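Long-range contacts in SusD homolog (Bacteroides thetaiotaomicron VPI-5482, PDB 3IHV), which probably binds glycans at the outer membrane of a gut bacterium, as a member of the SusD family, and carries sodium ions in the crystal: residues A[371-376]-A[388-393]; A[249-254]-A[375-380]; A[280-285]-A[296-301]; A[324-329]-A[365-370]. All coordinates share one frame; numbering follows the deposited sequence.

In the fold
Contacts 1, 3 and 4 are buried, whereas contact 2 is partly buried and ends among exposed threonines. Contacts 1 and 2 share K375 and Y376 of helix 373-376 and have centres about 6 Å apart; they meet where N391 N lies 2.9 Å from T249 O. Strand 367-368 of contact 4 precedes that helix by a short link, and D372 is hydrogen-bonded to Y328. Contact 3 borders contact 1 through S388 and I280, and contact 4 through G285 and T367. The chemistry differs accordingly: apolar side chains, a water and a sodium site in contact 1, one asparagine amide in contact 2, backbone bonds, the K282 ammonium and a W283-N301 CH-pi contact in contact 3, a strand pairing in contact 4.

Contact 1. Residues A[371-376]-A[388-393]; sequences WDIQKY and SNVNWY. With NA (sodium ion), chain F; EDO (1,2-ethanediol), chain L.
W371 and V390 meet at about a right angle, with indole CD1 3.6 Å from methyl CG1 of the valine. That branch stands anti to the valine's backbone N (chi1 177°), which leaves the other, CG2, to face I373; CG2 lies 3.8 Å from I373 CG1, so the two methyls of V390 fill the hollow between the indole and the isoleucine. I373 CD1 reaches further and touches S388 CB. At the far end of the indole, W392 CZ3 sits over one face of W371, offset toward the rim and 3.5 Å from CZ2; the two six-membered rings are inclined at 33°, neither parallel nor perpendicular.

One water accepts from W371 NE1 at 2.9 Å, donates to N391 O and accepts from Y393 N, linking the indole to the strand backbone. Behind the valine, a sodium ion is bound by N389 O at 2.3 Å and N391 OD1 at 2.5 Å, with three waters and F265 O. S388 OG accepts from V390 N in an ST turn and is also bonded to I280 O. The chemistry thus implies a division of labour: apolar shape and one bridging water join the segments, while the sodium ion, of the two, serves polar atoms of 388-393.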
loop_
_atom_site.group_PDB
_atom_site.type_symbol
_atom_site.label_atom_id
_atom_site.label_comp_id
_atom_site.label_asym_id
_atom_site.label_seq_id
_atom_site.Cartn_x
_atom_site.Cartn_y
_atom_site.Cartn_z
ATOM N N TRP A 371 6.731 -6.078 -10.102
ATOM C CA TRP A 371 7.754 -6.725 -9.281
ATOM C C TRP A 371 8.319 -7.986 -9.950
ATOM O O TRP A 371 8.583 -8.996 -9.303
ATOM C CB TRP A 371 7.262 -6.928 -7.829
ATOM C CG TRP A 371 6.723 -5.633 -7.286
ATOM C CD1 TRP A 371 7.454 -4.597 -6.775
ATOM C CD2 TRP A 371 5.351 -5.181 -7.315
ATOM N NE1 TRP A 371 6.625 -3.530 -6.479
ATOM C CE2 TRP A 371 5.333 -3.879 -6.759
ATOM C CE3 TRP A 371 4.136 -5.783 -7.661
ATOM C CZ2 TRP A 371 4.156 -3.137 -6.616
ATOM C CZ3 TRP A 371 2.954 -5.045 -7.525
ATOM C CH2 TRP A 371 2.980 -3.737 -6.979
ATOM N N ASP A 372 8.551 -7.869 -11.262
ATOM C CA ASP A 372 9.183 -8.901 -12.039
ATOM C C ASP A 372 10.702 -8.969 -11.723
ATOM O O ASP A 372 11.531 -8.213 -12.273
ATOM C CB ASP A 372 8.942 -8.635 -13.510
ATOM C CG ASP A 372 9.502 -9.712 -14.385
ATOM O OD1 ASP A 372 10.437 -10.443 -13.936
ATOM O OD2 ASP A 372 9.046 -9.783 -15.527
ATOM N N ILE A 373 11.041 -9.866 -10.810
ATOM C CA ILE A 373 12.426 -10.038 -10.372
ATOM C C ILE A 373 13.381 -10.412 -11.546
ATOM O O ILE A 373 14.460 -9.844 -11.656
ATOM C CB ILE A 373 12.515 -11.057 -9.206
ATOM C CG1 ILE A 373 11.860 -10.475 -7.956
ATOM C CG2 ILE A 373 13.961 -11.448 -8.939
ATOM C CD1 ILE A 373 11.790 -11.441 -6.756
ATOM N N GLN A 374 12.975 -11.362 -12.389
ATOM C CA GLN A 374 13.797 -11.797 -13.499
ATOM C C GLN A 374 14.103 -10.617 -14.422
ATOM O O GLN A 374 15.217 -10.465 -14.888
ATOM C CB GLN A 374 13.072 -12.885 -14.264
ATOM C CG GLN A 374 13.740 -13.355 -15.525
ATOM C CD GLN A 374 15.008 -14.152 -15.287
ATOM O OE1 GLN A 374 15.166 -14.855 -14.267
ATOM N NE2 GLN A 374 15.885 -14.110 -16.263
ATOM N N LYS A 375 13.094 -9.788 -14.668
ATOM C CA LYS A 375 13.258 -8.604 -15.482
ATOM C C LYS A 375 14.129 -7.507 -14.841
ATOM O O LYS A 375 14.986 -6.934 -15.509
ATOM C CB LYS A 375 11.887 -7.968 -15.778
ATOM C CG LYS A 375 11.981 -6.754 -16.715
ATOM C CD LYS A 375 10.630 -6.103 -16.976
ATOM C CE LYS A 375 10.755 -5.019 -18.046
ATOM N NZ LYS A 375 9.499 -4.218 -18.105
ATOM N N TYR A 376 13.896 -7.201 -13.571
ATOM C CA TYR A 376 14.530 -6.041 -12.947
ATOM C C TYR A 376 15.789 -6.212 -12.093
ATOM O O TYR A 376 16.606 -5.306 -12.060
ATOM C CB TYR A 376 13.486 -5.272 -12.142
ATOM C CG TYR A 376 12.403 -4.629 -12.987
ATOM C CD1 TYR A 376 12.727 -3.701 -13.974
ATOM C CD2 TYR A 376 11.079 -4.870 -12.756
ATOM C CE1 TYR A 376 11.753 -3.092 -14.724
ATOM C CE2 TYR A 376 10.095 -4.266 -13.501
ATOM C CZ TYR A 376 10.429 -3.373 -14.482
ATOM O OH TYR A 376 9.457 -2.772 -15.245
ATOM N N SER A 388 12.313 -12.103 -0.723
ATOM C CA SER A 388 13.151 -11.323 -1.607
ATOM C C SER A 388 13.629 -10.057 -0.916
ATOM O O SER A 388 13.188 -9.741 0.172
ATOM C CB SER A 388 12.350 -10.891 -2.850
ATOM O OG SER A 388 11.427 -9.847 -2.517
ATOM N N ASN A 389 14.515 -9.329 -1.612
ATOM C CA ASN A 389 14.934 -7.988 -1.209
ATOM C C ASN A 389 14.171 -6.900 -1.980
ATOM O O ASN A 389 14.583 -5.747 -1.979
ATOM C CB ASN A 389 16.438 -7.854 -1.433
ATOM C CG ASN A 389 17.199 -8.744 -0.529
ATOM O OD1 ASN A 389 16.810 -8.925 0.629
ATOM N ND2 ASN A 389 18.280 -9.319 -1.033
ATOM N N VAL A 390 13.046 -7.215 -2.609
ATOM C CA VAL A 390 12.255 -6.227 -3.326
ATOM C C VAL A 390 11.507 -5.302 -2.347
ATOM O O VAL A 390 10.917 -5.755 -1.363
ATOM C CB VAL A 390 11.254 -6.875 -4.318
ATOM C CG1 VAL A 390 10.365 -5.816 -5.006
ATOM C CG2 VAL A 390 12.011 -7.734 -5.357
ATOM N N ASN A 391 11.533 -4.002 -2.623
ATOM C CA ASN A 391 10.906 -3.028 -1.734
ATOM C C ASN A 391 9.425 -2.813 -1.991
ATOM O O ASN A 391 8.887 -3.371 -2.941
ATOM C CB ASN A 391 11.679 -1.712 -1.777
ATOM C CG ASN A 391 13.077 -1.860 -1.274
ATOM O OD1 ASN A 391 13.426 -2.860 -0.632
ATOM N ND2 ASN A 391 13.939 -0.869 -1.587
ATOM N N TRP A 392 8.792 -2.043 -1.113
ATOM C CA TRP A 392 7.345 -1.793 -1.185
ATOM C C TRP A 392 6.955 -0.322 -1.131
ATOM O O TRP A 392 7.144 0.354 -0.107
ATOM C CB TRP A 392 6.581 -2.548 -0.076
ATOM C CG TRP A 392 5.113 -2.422 -0.282
ATOM C CD1 TRP A 392 4.224 -1.719 0.474
ATOM C CD2 TRP A 392 4.360 -3.034 -1.322
ATOM N NE1 TRP A 392 2.962 -1.818 -0.062
ATOM C CE2 TRP A 392 3.006 -2.617 -1.167
ATOM C CE3 TRP A 392 4.707 -3.819 -2.421
ATOM C CZ2 TRP A 392 1.996 -3.021 -2.028
ATOM C CZ3 TRP A 392 3.710 -4.239 -3.274
ATOM C CH2 TRP A 392 2.362 -3.838 -3.077
ATOM N N TYR A 393 6.401 0.179 -2.222
ATOM C CA TYR A 393 5.902 1.544 -2.235
ATOM C C TYR A 393 4.548 1.624 -1.512
ATOM O O TYR A 393 3.529 1.088 -1.992
ATOM C CB TYR A 393 5.650 2.096 -3.631
ATOM C CG TYR A 393 6.874 2.356 -4.488
ATOM C CD1 TYR A 393 7.808 3.341 -4.130
ATOM C CD2 TYR A 393 7.047 1.677 -5.676
ATOM C CE1 TYR A 393 8.899 3.616 -4.929
ATOM C CE2 TYR A 393 8.151 1.932 -6.501
ATOM C CZ TYR A 393 9.063 2.914 -6.121
ATOM O OH TYR A 393 10.136 3.169 -6.930
HETATM NA NA NA F . 15.619 -3.915 -1.046
HETATM C C1 EDO L . 15.813 -10.078 -5.440
HETATM O O1 EDO L . 15.212 -9.519 -4.277
HETATM C C2 EDO L . 15.637 -11.581 -5.450
HETATM O O2 EDO L . 15.419 -12.047 -4.118
HETATM O O HOH W 1 7.506 -1.544 -4.541
HETATM O O HOH W 2 16.342 -1.803 -0.191
HETATM O O HOH W 3 15.024 -3.571 -3.779
HETATM O O HOH W 4 17.698 -4.422 -1.957
#

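Contact 2. Residues A[249-254]-A[375-380]; sequences TCNGTW and KYVTTN
The backbones come closest at N251 and V377, whose CA atoms are 5.8 Å apart, where the chain continues from helices 242-250 and 373-376. The N251 amide spans the gap and uses both of its ends. ND2 donates to Y376 O at 2.8 Å in an almost straight bond (177°); the carbonyl oxygen lies in the plane of the amide, although the donor stands above the plane of the tyrosine carbonyl. OD1 takes T378 N at 3.1 Å on a lone pair, in the plane of its own C=O, and receives T378 OG1 from above that plane at 3.3 Å. A water donates to OD1 at 2.6 Å and pairs with T379 OG1. With ND2 also bonded to K247 O, the amide is gripped at both ends and its rotation is fixed.

Deeper in, C250 CB packs against Y376 CB at 3.7 Å. Its SG stands anti to the carbonyl carbon (chi1 -70°), which puts it 4.0 Å from both Y376 CB and CD2, oblique to the ring. V377 CG2 rests 3.4 Å from C250 O. In this SusD-family protein an asparagine side-chain amide thus joins the segments that follow two helices, pairing with the backbone C=O of Y376 and N-H of T378.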
loop_
_atom_site.group_PDB
_atom_site.type_symbol
_atom_site.label_atom_id
_atom_site.label_comp_id
_atom_site.label_asym_id
_atom_site.label_seq_id
_atom_site.Cartn_x
_atom_site.Cartn_y
_atom_site.Cartn_z
ATOM N N THR A 249 12.689 0.148 -7.181
ATOM C CA THR A 249 12.174 -0.576 -6.018
ATOM C C THR A 249 12.664 -2.041 -5.953
ATOM O O THR A 249 12.809 -2.592 -4.867
ATOM C CB THR A 249 10.638 -0.447 -5.926
ATOM O OG1 THR A 249 10.225 -0.557 -4.550
ATOM C CG2 THR A 249 9.949 -1.505 -6.802
ATOM N N CYS A 250 12.956 -2.634 -7.113
ATOM C CA CYS A 250 13.459 -4.011 -7.178
ATOM C C CYS A 250 14.957 -4.074 -6.957
ATOM O O CYS A 250 15.489 -5.167 -6.800
ATOM C CB CYS A 250 13.156 -4.658 -8.538
ATOM S SG CYS A 250 11.399 -4.995 -8.787
ATOM N N ASN A 251 15.652 -2.931 -6.986
ATOM C CA ASN A 251 17.086 -2.914 -6.767
ATOM C C ASN A 251 17.585 -2.109 -5.591
ATOM O O ASN A 251 18.769 -1.728 -5.568
ATOM C CB ASN A 251 17.766 -2.468 -8.037
ATOM C CG ASN A 251 17.717 -3.526 -9.069
ATOM O OD1 ASN A 251 18.436 -4.533 -8.965
ATOM N ND2 ASN A 251 16.846 -3.358 -10.040
ATOM N N GLY A 252 16.707 -1.824 -4.638
ATOM C CA GLY A 252 17.101 -1.119 -3.434
ATOM C C GLY A 252 17.653 0.263 -3.693
ATOM O O GLY A 252 18.578 0.683 -3.018
ATOM N N THR A 253 17.117 0.915 -4.706
ATOM C CA THR A 253 17.557 2.257 -5.103
ATOM C C THR A 253 16.578 3.277 -4.575
ATOM O O THR A 253 15.410 3.333 -5.003
ATOM C CB THR A 253 17.648 2.390 -6.588
ATOM O OG1 THR A 253 18.612 1.454 -7.054
ATOM C CG2 THR A 253 18.147 3.802 -7.006
ATOM N N TRP A 254 17.057 4.059 -3.606
ATOM C CA TRP A 254 16.265 5.136 -3.048
ATOM C C TRP A 254 16.423 6.390 -3.897
ATOM O O TRP A 254 17.527 6.845 -4.113
ATOM C CB TRP A 254 16.728 5.475 -1.629
ATOM C CG TRP A 254 16.124 6.697 -1.067
ATOM C CD1 TRP A 254 16.780 7.897 -0.833
ATOM C CD2 TRP A 254 14.763 6.904 -0.648
ATOM N NE1 TRP A 254 15.894 8.819 -0.321
ATOM C CE2 TRP A 254 14.660 8.252 -0.208
ATOM C CE3 TRP A 254 13.626 6.104 -0.607
ATOM C CZ2 TRP A 254 13.475 8.783 0.292
ATOM C CZ3 TRP A 254 12.444 6.649 -0.122
ATOM C CH2 TRP A 254 12.384 7.967 0.317
ATOM N N LYS A 375 13.094 -9.788 -14.668
ATOM C CA LYS A 375 13.258 -8.604 -15.482
ATOM C C LYS A 375 14.129 -7.507 -14.841
ATOM O O LYS A 375 14.986 -6.934 -15.509
ATOM C CB LYS A 375 11.887 -7.968 -15.778
ATOM C CG LYS A 375 11.981 -6.754 -16.715
ATOM C CD LYS A 375 10.630 -6.103 -16.976
ATOM C CE LYS A 375 10.755 -5.019 -18.046
ATOM N NZ LYS A 375 9.499 -4.218 -18.105
ATOM N N TYR A 376 13.896 -7.201 -13.571
ATOM C CA TYR A 376 14.530 -6.041 -12.947
ATOM C C TYR A 376 15.789 -6.212 -12.093
ATOM O O TYR A 376 16.606 -5.306 -12.060
ATOM C CB TYR A 376 13.486 -5.272 -12.142
ATOM C CG TYR A 376 12.403 -4.629 -12.987
ATOM C CD1 TYR A 376 12.727 -3.701 -13.974
ATOM C CD2 TYR A 376 11.079 -4.870 -12.756
ATOM C CE1 TYR A 376 11.753 -3.092 -14.724
ATOM C CE2 TYR A 376 10.095 -4.266 -13.501
ATOM C CZ TYR A 376 10.429 -3.373 -14.482
ATOM O OH TYR A 376 9.457 -2.772 -15.245
ATOM N N VAL A 377 15.933 -7.328 -11.387
ATOM C CA VAL A 377 17.019 -7.444 -10.423
ATOM C C VAL A 377 18.348 -7.671 -11.107
ATOM O O VAL A 377 18.508 -8.639 -11.832
ATOM C CB VAL A 377 16.691 -8.483 -9.352
ATOM C CG1 VAL A 377 17.854 -8.633 -8.375
ATOM C CG2 VAL A 377 15.485 -8.025 -8.612
ATOM N N THR A 378 19.282 -6.736 -10.917
ATOM C CA THR A 378 20.579 -6.797 -11.608
ATOM C C THR A 378 21.648 -7.563 -10.844
ATOM O O THR A 378 22.740 -7.850 -11.393
ATOM C CB THR A 378 21.117 -5.373 -11.847
ATOM O OG1 THR A 378 21.283 -4.711 -10.587
ATOM C CG2 THR A 378 20.158 -4.575 -12.699
ATOM N N THR A 379 21.374 -7.874 -9.576
ATOM C CA THR A 379 22.370 -8.514 -8.736
ATOM C C THR A 379 21.959 -9.853 -8.155
ATOM O O THR A 379 20.784 -10.158 -8.013
ATOM C CB THR A 379 22.734 -7.611 -7.606
ATOM O OG1 THR A 379 21.558 -7.332 -6.825
ATOM C CG2 THR A 379 23.306 -6.314 -8.178
ATOM N N ASN A 380 22.978 -10.656 -7.848
ATOM C CA ASN A 380 22.787 -11.964 -7.235
ATOM C C ASN A 380 22.777 -11.844 -5.727
ATOM O O ASN A 380 23.575 -11.106 -5.152
ATOM C CB ASN A 380 23.901 -12.909 -7.636
ATOM C CG ASN A 380 23.828 -13.294 -9.081
ATOM O OD1 ASN A 380 24.839 -13.281 -9.777
ATOM N ND2 ASN A 380 22.626 -13.633 -9.553
HETATM O O HOH W 5 19.779 -5.344 -6.940
#

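Contact 3. Residues A[280-285]-A[296-301]; sequences IGKWNG and GSCAAN
W283 and N301 cross at about a right angle where two irregular loop segments of the SusD family region pair, the first folded as a type I beta turn from K282 to G285. N301 CB stands over the six-membered ring of the indole, 3.6 Å from its centroid and only 3° off the normal, a CH-pi contact. The N301 amide plane is turned 78° from the ring, and ND2 lies above the same indole, offset toward the rim, near NE1 and CE2. Replacing W283 by an alanine would probably leave N301 CB without its aromatic platform and open a gap beside I43 and L44 of helix 40-44.

The backbones are joined by two bonds: A300 N donates to K282 O at 3.0 Å, and N301 N to W283 O at 2.8 Å, with a more bent N-H...O angle of 135°. On the other flank, K282 bends at chi2 and chi3, curling its chain past C298, whose SG lies 3.9 Å from CD. G285 O meets A300 CB at 3.2 Å, and a CB on G285 would clash with G281 O of its own segment. The lysine ammonium is held by several oxygens, among them N384 O and a water shared with G296 O, and NZ donates to S297 O at 2.8 Å from above the plane of that carbonyl.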
loop_
_atom_site.group_PDB
_atom_site.type_symbol
_atom_site.label_atom_id
_atom_site.label_comp_id
_atom_site.label_asym_id
_atom_site.label_seq_id
_atom_site.Cartn_x
_atom_site.Cartn_y
_atom_site.Cartn_z
ATOM N N ILE A 280 7.613 -9.493 -1.623
ATOM C CA ILE A 280 7.312 -8.639 -2.780
ATOM C C ILE A 280 8.063 -9.190 -3.990
ATOM O O ILE A 280 9.250 -9.563 -3.895
ATOM C CB ILE A 280 7.656 -7.157 -2.537
ATOM C CG1 ILE A 280 7.192 -6.635 -1.145
ATOM C CG2 ILE A 280 7.121 -6.310 -3.693
ATOM C CD1 ILE A 280 5.712 -6.847 -0.764
ATOM N N GLY A 281 7.374 -9.318 -5.115
ATOM C CA GLY A 281 7.937 -9.986 -6.294
ATOM C C GLY A 281 7.907 -11.518 -6.193
ATOM O O GLY A 281 8.305 -12.218 -7.124
ATOM N N LYS A 282 7.424 -12.050 -5.065
ATOM C CA LYS A 282 7.336 -13.487 -4.871
ATOM C C LYS A 282 5.870 -13.877 -4.918
ATOM O O LYS A 282 5.392 -14.375 -5.932
ATOM C CB LYS A 282 8.013 -13.892 -3.541
ATOM C CG LYS A 282 9.470 -13.361 -3.411
ATOM C CD LYS A 282 10.372 -13.796 -4.537
ATOM C CE LYS A 282 10.767 -15.247 -4.449
ATOM N NZ LYS A 282 11.857 -15.827 -5.391
ATOM N N TRP A 283 5.130 -13.570 -3.857
ATOM C CA TRP A 283 3.728 -13.912 -3.795
ATOM C C TRP A 283 2.910 -13.092 -4.807
ATOM O O TRP A 283 1.895 -13.557 -5.343
ATOM C CB TRP A 283 3.216 -13.656 -2.376
ATOM C CG TRP A 283 2.134 -14.581 -1.924
ATOM C CD1 TRP A 283 2.309 -15.742 -1.238
ATOM C CD2 TRP A 283 0.710 -14.409 -2.063
ATOM N NE1 TRP A 283 1.097 -16.311 -0.946
ATOM C CE2 TRP A 283 0.097 -15.505 -1.428
ATOM C CE3 TRP A 283 -0.095 -13.442 -2.654
ATOM C CZ2 TRP A 283 -1.288 -15.667 -1.394
ATOM C CZ3 TRP A 283 -1.454 -13.601 -2.603
ATOM C CH2 TRP A 283 -2.036 -14.702 -1.963
ATOM N N ASN A 284 3.372 -11.878 -5.091
ATOM C CA ASN A 284 2.706 -11.028 -6.078
ATOM C C ASN A 284 3.614 -10.785 -7.278
ATOM O O ASN A 284 3.515 -9.767 -7.959
ATOM C CB ASN A 284 2.267 -9.715 -5.456
ATOM C CG ASN A 284 3.435 -8.826 -5.081
ATOM O OD1 ASN A 284 4.592 -9.313 -4.961
ATOM N ND2 ASN A 284 3.165 -7.553 -4.879
ATOM N N GLY A 285 4.515 -11.716 -7.526
ATOM C CA GLY A 285 5.429 -11.581 -8.636
ATOM C C GLY A 285 4.879 -12.088 -9.954
ATOM O O GLY A 285 3.680 -12.369 -10.094
ATOM N N GLY A 296 15.241 -18.671 -7.495
ATOM C CA GLY A 296 14.188 -19.203 -6.666
ATOM C C GLY A 296 12.896 -19.051 -7.459
ATOM O O GLY A 296 12.834 -18.254 -8.382
ATOM N N SER A 297 11.891 -19.847 -7.123
ATOM C CA SER A 297 10.583 -19.695 -7.782
ATOM C C SER A 297 9.811 -18.499 -7.222
ATOM O O SER A 297 10.170 -17.958 -6.171
ATOM C CB SER A 297 9.778 -20.995 -7.630
ATOM O OG SER A 297 9.604 -21.299 -6.260
ATOM N N CYS A 298 8.785 -18.048 -7.958
ATOM C CA CYS A 298 7.859 -17.004 -7.484
ATOM C C CYS A 298 6.467 -17.579 -7.636
ATOM O O CYS A 298 6.094 -17.937 -8.744
ATOM C CB CYS A 298 7.952 -15.709 -8.276
ATOM S SG CYS A 298 9.590 -14.935 -8.190
ATOM N N ALA A 299 5.721 -17.650 -6.532
ATOM C CA ALA A 299 4.384 -18.287 -6.508
ATOM C C ALA A 299 3.383 -17.507 -7.359
ATOM O O ALA A 299 2.525 -18.097 -8.039
ATOM C CB ALA A 299 3.869 -18.451 -5.042
ATOM N N ALA A 300 3.472 -16.180 -7.299
ATOM C CA ALA A 300 2.653 -15.322 -8.177
ATOM C C ALA A 300 1.165 -15.602 -8.066
ATOM O O ALA A 300 0.509 -15.921 -9.045
ATOM C CB ALA A 300 3.129 -15.455 -9.659
ATOM N N ASN A 301 0.675 -15.528 -6.848
ATOM C CA ASN A 301 -0.710 -15.805 -6.528
ATOM C C ASN A 301 -1.668 -14.622 -6.691
ATOM O O ASN A 301 -2.905 -14.781 -6.520
ATOM C CB ASN A 301 -0.801 -16.373 -5.094
ATOM C CG ASN A 301 -0.156 -17.714 -4.978
ATOM O OD1 ASN A 301 -0.298 -18.536 -5.868
ATOM N ND2 ASN A 301 0.496 -17.972 -3.849
HETATM O O HOH W 6 13.010 -15.479 -8.052
#

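Contact 4. Residues A[324-329]-A[365-370]; sequences SIANYQ and NYTPAK
The Y366 ring carries N327 CB over one face, 3.7 Å from the centroid and 20° off the normal, a CH-pi contact; I325 CG2 approaches CD2 obliquely at 3.8 Å. H306 adds an edge-to-face ring contact, and Y366 OH bonds to D353, which also takes N327 ND2. The Y328 ring has A326 CB over one face and N327 OD1 at its edge, in plane, while its OH, bonded to D372, touches A369 CB. A leucine in place of Y366 would probably leave N327 CB without its aromatic face and D353 without the phenol hydroxyl.

Along the backbone, A326 N donates to T367 O at 2.8 Å (173°), and T367 N returns a bond to A326 O at 3.2 Å. A369 N donates to S324 O at 2.8 Å. A water joins S324 OG to K370 NZ, whose salt bridge is to E466, while S324 OG also bonds to R320 O. Such reciprocal bonds define an antiparallel pairing: strand 367-368 forms one edge of a small three-stranded sheet, with strand 325-330 central.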
loop_
_atom_site.group_PDB
_atom_site.type_symbol
_atom_site.label_atom_id
_atom_site.label_comp_id
_atom_site.label_asym_id
_atom_site.label_seq_id
_atom_site.Cartn_x
_atom_site.Cartn_y
_atom_site.Cartn_z
ATOM N N SER A 324 2.666 -2.706 -15.938
ATOM C CA SER A 324 1.915 -3.092 -14.759
ATOM C C SER A 324 1.389 -4.523 -14.711
ATOM O O SER A 324 1.305 -5.128 -13.621
ATOM C CB SER A 324 0.715 -2.139 -14.613
ATOM O OG SER A 324 1.148 -0.797 -14.416
ATOM N N ILE A 325 1.114 -5.085 -15.892
ATOM C CA ILE A 325 0.454 -6.395 -16.028
ATOM C C ILE A 325 1.276 -7.327 -16.905
ATOM O O ILE A 325 1.683 -6.936 -18.007
ATOM C CB ILE A 325 -0.950 -6.252 -16.643
ATOM C CG1 ILE A 325 -1.833 -5.320 -15.809
ATOM C CG2 ILE A 325 -1.651 -7.609 -16.810
ATOM C CD1 ILE A 325 -3.225 -4.996 -16.424
ATOM N N ALA A 326 1.531 -8.536 -16.386
ATOM C CA ALA A 326 2.302 -9.550 -17.058
ATOM C C ALA A 326 1.383 -10.594 -17.663
ATOM O O ALA A 326 0.668 -11.277 -16.945
ATOM C CB ALA A 326 3.276 -10.263 -16.094
ATOM N N ASN A 327 1.423 -10.719 -18.976
ATOM C CA ASN A 327 0.664 -11.758 -19.677
ATOM C C ASN A 327 1.558 -12.965 -19.938
ATOM O O ASN A 327 1.224 -13.824 -20.762
ATOM C CB ASN A 327 0.094 -11.206 -20.990
ATOM C CG ASN A 327 1.167 -10.853 -22.015
ATOM O OD1 ASN A 327 2.374 -10.855 -21.730
ATOM N ND2 ASN A 327 0.729 -10.568 -23.244
ATOM N N TYR A 328 2.637 -13.065 -19.161
ATOM C CA TYR A 328 3.682 -14.056 -19.381
ATOM C C TYR A 328 4.154 -14.597 -18.067
ATOM O O TYR A 328 3.889 -14.011 -17.029
ATOM C CB TYR A 328 4.889 -13.364 -20.055
ATOM C CG TYR A 328 5.461 -12.196 -19.264
ATOM C CD1 TYR A 328 6.416 -12.401 -18.260
ATOM C CD2 TYR A 328 5.026 -10.891 -19.486
ATOM C CE1 TYR A 328 6.944 -11.355 -17.530
ATOM C CE2 TYR A 328 5.533 -9.829 -18.746
ATOM C CZ TYR A 328 6.515 -10.066 -17.775
ATOM O OH TYR A 328 7.020 -9.024 -17.012
ATOM N N GLN A 329 4.914 -15.683 -18.141
ATOM C CA GLN A 329 5.557 -16.289 -16.985
ATOM C C GLN A 329 6.945 -16.726 -17.470
ATOM O O GLN A 329 7.228 -16.732 -18.658
ATOM C CB GLN A 329 4.780 -17.541 -16.531
ATOM C CG GLN A 329 4.649 -18.666 -17.559
ATOM C CD GLN A 329 3.968 -19.871 -16.919
ATOM O OE1 GLN A 329 4.219 -20.161 -15.743
ATOM N NE2 GLN A 329 3.064 -20.518 -17.643
ATOM N N ASN A 365 -4.734 -16.070 -15.339
ATOM C CA ASN A 365 -3.494 -16.258 -14.612
ATOM C C ASN A 365 -2.500 -15.100 -14.758
ATOM O O ASN A 365 -1.439 -15.167 -14.143
ATOM C CB ASN A 365 -2.844 -17.584 -14.981
ATOM C CG ASN A 365 -3.561 -18.766 -14.376
ATOM O OD1 ASN A 365 -4.045 -18.686 -13.251
ATOM N ND2 ASN A 365 -3.560 -19.891 -15.083
ATOM N N TYR A 366 -2.818 -14.068 -15.546
ATOM C CA TYR A 366 -1.974 -12.871 -15.638
ATOM C C TYR A 366 -1.704 -12.374 -14.221
ATOM O O TYR A 366 -2.555 -12.513 -13.319
ATOM C CB TYR A 366 -2.673 -11.706 -16.355
ATOM C CG TYR A 366 -2.864 -11.740 -17.859
ATOM C CD1 TYR A 366 -2.679 -12.900 -18.619
ATOM C CD2 TYR A 366 -3.325 -10.593 -18.509
ATOM C CE1 TYR A 366 -2.890 -12.890 -19.989
ATOM C CE2 TYR A 366 -3.547 -10.570 -19.833
ATOM C CZ TYR A 366 -3.354 -11.727 -20.582
ATOM O OH TYR A 366 -3.564 -11.705 -21.928
ATOM N N THR A 367 -0.533 -11.760 -14.038
ATOM C CA THR A 367 -0.090 -11.264 -12.739
ATOM C C THR A 367 0.334 -9.800 -12.864
ATOM O O THR A 367 0.396 -9.247 -13.967
ATOM C CB THR A 367 1.142 -12.057 -12.239
ATOM O OG1 THR A 367 2.251 -11.865 -13.164
ATOM C CG2 THR A 367 0.819 -13.547 -12.131
ATOM N N PRO A 368 0.627 -9.166 -11.730
ATOM C CA PRO A 368 1.292 -7.872 -11.880
ATOM C C PRO A 368 2.675 -8.102 -12.509
ATOM O O PRO A 368 3.238 -9.205 -12.404
ATOM C CB PRO A 368 1.450 -7.396 -10.415
ATOM C CG PRO A 368 0.514 -8.270 -9.591
ATOM C CD PRO A 368 0.364 -9.520 -10.328
ATOM N N ALA A 369 3.219 -7.074 -13.169
ATOM C CA ALA A 369 4.569 -7.119 -13.734
ATOM C C ALA A 369 5.491 -6.114 -13.044
ATOM O O ALA A 369 6.673 -6.047 -13.338
ATOM C CB ALA A 369 4.538 -6.838 -15.224
ATOM N N LYS A 370 4.953 -5.327 -12.113
ATOM C CA LYS A 370 5.732 -4.299 -11.410
ATOM C C LYS A 370 6.905 -4.864 -10.618
ATOM O O LYS A 370 7.913 -4.184 -10.441
ATOM C CB LYS A 370 4.825 -3.522 -10.480
ATOM C CG LYS A 370 3.833 -2.679 -11.246
ATOM C CD LYS A 370 2.894 -1.885 -10.357
ATOM C CE LYS A 370 2.142 -0.832 -11.188
ATOM N NZ LYS A 370 1.129 0.034 -10.459
HETATM O O HOH W 7 -0.499 0.723 -12.742
HETATM O O HOH W 8 3.011 -14.315 -14.350
#